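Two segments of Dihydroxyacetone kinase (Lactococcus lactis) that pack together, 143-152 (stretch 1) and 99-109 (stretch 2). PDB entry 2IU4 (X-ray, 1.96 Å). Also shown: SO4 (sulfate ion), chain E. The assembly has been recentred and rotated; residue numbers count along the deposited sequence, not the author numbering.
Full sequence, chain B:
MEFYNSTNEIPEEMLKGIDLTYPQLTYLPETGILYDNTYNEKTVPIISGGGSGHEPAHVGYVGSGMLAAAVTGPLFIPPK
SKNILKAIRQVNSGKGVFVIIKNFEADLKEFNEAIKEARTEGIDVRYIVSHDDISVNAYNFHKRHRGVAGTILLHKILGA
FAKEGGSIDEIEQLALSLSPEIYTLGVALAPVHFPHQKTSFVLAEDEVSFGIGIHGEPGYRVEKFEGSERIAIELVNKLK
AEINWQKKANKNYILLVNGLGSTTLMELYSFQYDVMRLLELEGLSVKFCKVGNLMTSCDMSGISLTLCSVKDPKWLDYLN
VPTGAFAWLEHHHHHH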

# COMPACT_ATOMS: atom_id res chain seq x y z
N LYS B 143 -28.81 3.74 -15.03
CA LYS B 143 -28.54 3.40 -13.64
C LYS B 143 -27.74 4.54 -13.02
O LYS B 143 -27.40 5.51 -13.70
CB LYS B 143 -27.72 2.10 -13.57
CG LYS B 143 -28.39 0.88 -14.19
CD LYS B 143 -29.68 0.52 -13.47
CE LYS B 143 -30.48 -0.52 -14.26
NZ LYS B 143 -30.58 -0.18 -15.71
N ARG B 144 -27.44 4.40 -11.73
CA ARG B 144 -26.83 5.48 -10.96
C ARG B 144 -25.37 5.65 -11.34
O ARG B 144 -24.72 4.70 -11.78
CB ARG B 144 -26.98 5.22 -9.45
CG ARG B 144 -25.74 4.68 -8.73
CD ARG B 144 -25.98 4.72 -7.18
NE ARG B 144 -27.41 4.81 -7.00
CZ ARG B 144 -28.10 5.65 -6.24
NH1 ARG B 144 -27.52 6.57 -5.48
NH2 ARG B 144 -29.40 5.55 -6.26
N HIS B 145 -24.86 6.86 -11.17
CA HIS B 145 -23.45 7.13 -11.41
C HIS B 145 -22.75 6.99 -10.07
O HIS B 145 -22.74 7.92 -9.27
CB HIS B 145 -23.27 8.56 -11.91
CG HIS B 145 -23.87 8.79 -13.26
ND1 HIS B 145 -23.20 9.42 -14.27
CD2 HIS B 145 -25.08 8.46 -13.76
CE1 HIS B 145 -23.96 9.47 -15.35
NE2 HIS B 145 -25.11 8.89 -15.07
N ARG B 146 -22.16 5.82 -9.86
CA ARG B 146 -21.49 5.49 -8.61
C ARG B 146 -20.33 6.41 -8.30
O ARG B 146 -19.64 6.89 -9.20
CB ARG B 146 -20.98 4.05 -8.69
CG ARG B 146 -22.08 3.01 -8.82
CD ARG B 146 -21.42 1.64 -8.96
NE ARG B 146 -20.89 1.47 -10.31
CZ ARG B 146 -20.88 0.32 -10.98
NH1 ARG B 146 -21.36 -0.79 -10.41
NH2 ARG B 146 -20.39 0.28 -12.21
N GLY B 147 -20.13 6.67 -7.01
CA GLY B 147 -18.90 7.32 -6.55
C GLY B 147 -17.87 6.25 -6.24
O GLY B 147 -18.13 5.35 -5.46
N VAL B 148 -16.71 6.34 -6.88
CA VAL B 148 -15.72 5.27 -6.79
C VAL B 148 -14.31 5.84 -6.49
O VAL B 148 -14.23 6.76 -5.69
CB VAL B 148 -15.84 4.27 -7.96
CG1 VAL B 148 -17.24 3.62 -7.92
CG2 VAL B 148 -15.68 4.95 -9.32
N ALA B 149 -13.23 5.31 -7.09
CA ALA B 149 -11.87 5.64 -6.62
C ALA B 149 -11.54 7.12 -6.76
O ALA B 149 -10.72 7.66 -6.01
CB ALA B 149 -10.78 4.84 -7.37
N GLY B 150 -12.16 7.77 -7.73
CA GLY B 150 -11.95 9.20 -7.93
C GLY B 150 -12.35 10.03 -6.72
O GLY B 150 -11.90 11.16 -6.57
N THR B 151 -13.18 9.48 -5.85
CA THR B 151 -13.56 10.17 -4.62
C THR B 151 -12.35 10.65 -3.81
O THR B 151 -12.43 11.68 -3.14
CB THR B 151 -14.41 9.26 -3.70
OG1 THR B 151 -15.51 8.74 -4.45
CG2 THR B 151 -14.93 10.05 -2.47
N ILE B 152 -11.23 9.93 -3.84
CA ILE B 152 -10.10 10.29 -3.00
C ILE B 152 -9.46 11.60 -3.42
O ILE B 152 -8.75 12.23 -2.63
CB ILE B 152 -9.02 9.19 -2.92
CG1 ILE B 152 -8.19 9.12 -4.20
CG2 ILE B 152 -9.68 7.82 -2.70
CD1 ILE B 152 -6.97 8.18 -4.08
S SO4 E . -21.21 -1.92 -6.74
O1 SO4 E . -21.75 -1.70 -8.06
O2 SO4 E . -20.38 -3.11 -6.73
O3 SO4 E . -22.38 -1.98 -5.88
O4 SO4 E . -20.40 -0.78 -6.28
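Stretch 2 (99-109) VIIKNFEADLK

How does stretch 2 run past stretch 1? It enters as a strand, Val99 to Lys102, passes through Asn103 and Phe104, and continues as a helix from Glu105 onward, with Phe104 at the N-cap position. Stretch 1 is mostly extended loop from Lys143 to Val148, then bends through a type I turn, Val148 to Thr151. The two chains run in opposite senses: Thr151 lies against Ile100, Gly147 against Lys102, and Arg144 reaches Asn103 and the first turn of the helix. The nearest pair of CA atoms, Gly147 CA and Lys102 CA, is 4.4 Å apart. Glycine makes this approach possible, since a CB there would point toward stretch 2 and fall 2.9 Å from Asn103 N, a clash.

What holds Asn103 in place? Its CA-to-CB bond points toward stretch 1, and chi1 is t (-174°), which sets the amide between two partners. Asn103 ND2 donates to His145 O at 2.7 Å with a good angle of 152°, so the side chain ties itself to the loop's backbone. Across the same amide, Arg144 NH1 approaches Asn103 OD1 at 2.8 Å, but the N-H...O angle of 115° makes this hydrogen bond weak. The His145 side chain takes little part: its chi1 is m and its end leads away.

Where does the side chain of Arg144 go? Its CA-to-CB bond points toward stretch 2, and chi1 is 102° and chi3 is 19°, both between wells, while chi2 is t. This path carries the guanidinium over the start of the helix. Glu105 N lies over one of its faces, with Arg144 NH1 3.4 Å from Glu105 N; both are donors, so the pair is a packing contact and no hydrogen bond. At the edge of the group, Leu108 CD1 is 3.7 Å from Arg144 NH1.

How do Phe104 and Arg146 meet, when neither points its CA-to-CB bond at the other stretch? Phe104 starts away, but chi1 m and chi2 of -88° bring its ring back, so that Phe104 CE1 lies 3.7 Å from Arg146 CG and Phe104 CE2 lies 3.3 Å from Gly147 O. That carbonyl has no hydrogen-bond partner. Arg146, sideways at its root, follows m, t, m through chi3; its end leads away to a sulfate, probably from the crystallisation liquor, where Arg146 NH1 donates to SO4 O1 at 2.6 Å. The same ion touches the ring, with Phe104 CE1 3.2 Å from SO4 O4.

What closes the other end? Thr151, chi1 m, points toward the strand and sets its CG2 3.5 Å from Ile100 CG2, a buried methyl contact. Its hydroxyl turns back into its own turn, Thr151 OG1 donating to Val148 O at 2.7 Å. Lys102 begins toward stretch 1, placing its CD 3.6 Å from Gly147 O, then bends away through m angles at chi3 and chi4 to hydrogen-bond through NZ elsewhere in the structure.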

# COMPACT_ATOMS: atom_id res chain seq x y z
N VAL B 99 -18.74 17.03 4.44
CA VAL B 99 -18.87 15.57 4.34
C VAL B 99 -18.78 15.15 2.88
O VAL B 99 -19.45 15.75 2.04
CB VAL B 99 -20.23 15.13 4.87
CG1 VAL B 99 -20.36 13.60 4.78
CG2 VAL B 99 -20.41 15.62 6.30
N ILE B 100 -17.95 14.15 2.59
CA ILE B 100 -17.83 13.55 1.25
C ILE B 100 -18.52 12.20 1.25
O ILE B 100 -18.23 11.33 2.06
CB ILE B 100 -16.35 13.42 0.84
CG1 ILE B 100 -15.72 14.82 0.79
CG2 ILE B 100 -16.19 12.73 -0.58
CD1 ILE B 100 -14.20 14.82 0.84
N ILE B 101 -19.48 12.03 0.34
CA ILE B 101 -20.35 10.86 0.38
C ILE B 101 -20.26 10.24 -1.01
O ILE B 101 -20.33 10.95 -2.00
CB ILE B 101 -21.83 11.26 0.58
CG1 ILE B 101 -22.02 12.19 1.77
CG2 ILE B 101 -22.72 10.00 0.68
CD1 ILE B 101 -23.35 13.00 1.70
N LYS B 102 -20.12 8.92 -1.09
CA LYS B 102 -20.15 8.25 -2.41
C LYS B 102 -21.59 8.01 -2.86
O LYS B 102 -22.47 7.72 -2.04
CB LYS B 102 -19.37 6.92 -2.31
CG LYS B 102 -17.89 7.14 -2.07
CD LYS B 102 -17.02 5.88 -2.07
CE LYS B 102 -17.57 4.81 -1.14
NZ LYS B 102 -17.48 5.24 0.28
N ASN B 103 -21.85 8.14 -4.16
CA ASN B 103 -23.23 8.01 -4.67
C ASN B 103 -23.76 6.56 -4.67
O ASN B 103 -23.84 5.92 -5.73
CB ASN B 103 -23.35 8.64 -6.07
CG ASN B 103 -24.78 8.68 -6.58
OD1 ASN B 103 -25.72 8.67 -5.80
ND2 ASN B 103 -24.95 8.70 -7.89
N PHE B 104 -24.15 6.06 -3.51
CA PHE B 104 -24.90 4.81 -3.43
C PHE B 104 -26.12 5.06 -2.56
O PHE B 104 -26.03 5.81 -1.61
CB PHE B 104 -24.03 3.73 -2.76
CG PHE B 104 -22.87 3.30 -3.59
CD1 PHE B 104 -23.01 2.28 -4.52
CD2 PHE B 104 -21.64 3.93 -3.45
CE1 PHE B 104 -21.91 1.91 -5.31
CE2 PHE B 104 -20.57 3.56 -4.20
CZ PHE B 104 -20.70 2.54 -5.14
N GLU B 105 -27.23 4.42 -2.90
CA GLU B 105 -28.49 4.68 -2.25
C GLU B 105 -28.36 4.49 -0.74
O GLU B 105 -28.85 5.31 0.02
CB GLU B 105 -29.60 3.77 -2.78
CG GLU B 105 -30.95 4.11 -2.23
CD GLU B 105 -32.06 3.26 -2.83
OE1 GLU B 105 -33.23 3.42 -2.40
OE2 GLU B 105 -31.76 2.44 -3.73
N ALA B 106 -27.70 3.42 -0.31
CA ALA B 106 -27.63 3.14 1.13
C ALA B 106 -26.82 4.25 1.82
O ALA B 106 -27.21 4.71 2.89
CB ALA B 106 -26.99 1.79 1.37
N ASP B 107 -25.73 4.67 1.20
CA ASP B 107 -24.85 5.68 1.78
C ASP B 107 -25.60 6.99 1.88
O ASP B 107 -25.57 7.63 2.94
CB ASP B 107 -23.57 5.87 0.95
CG ASP B 107 -22.70 4.61 0.91
OD1 ASP B 107 -21.47 4.74 1.09
OD2 ASP B 107 -23.22 3.49 0.70
N LEU B 108 -26.28 7.38 0.80
CA LEU B 108 -27.04 8.62 0.80
C LEU B 108 -28.08 8.64 1.90
O LEU B 108 -28.22 9.66 2.56
CB LEU B 108 -27.70 8.94 -0.54
CG LEU B 108 -26.68 9.07 -1.68
CD1 LEU B 108 -27.43 9.28 -2.97
CD2 LEU B 108 -25.81 10.28 -1.43
N LYS B 109 -28.80 7.53 2.08
CA LYS B 109 -29.78 7.48 3.16
C LYS B 109 -29.20 7.78 4.54
O LYS B 109 -29.80 8.55 5.30
CB LYS B 109 -30.57 6.17 3.14
CG LYS B 109 -31.46 5.96 4.33
CD LYS B 109 -32.14 4.59 4.31
CE LYS B 109 -33.06 4.41 5.52
NZ LYS B 109 -32.31 4.67 6.80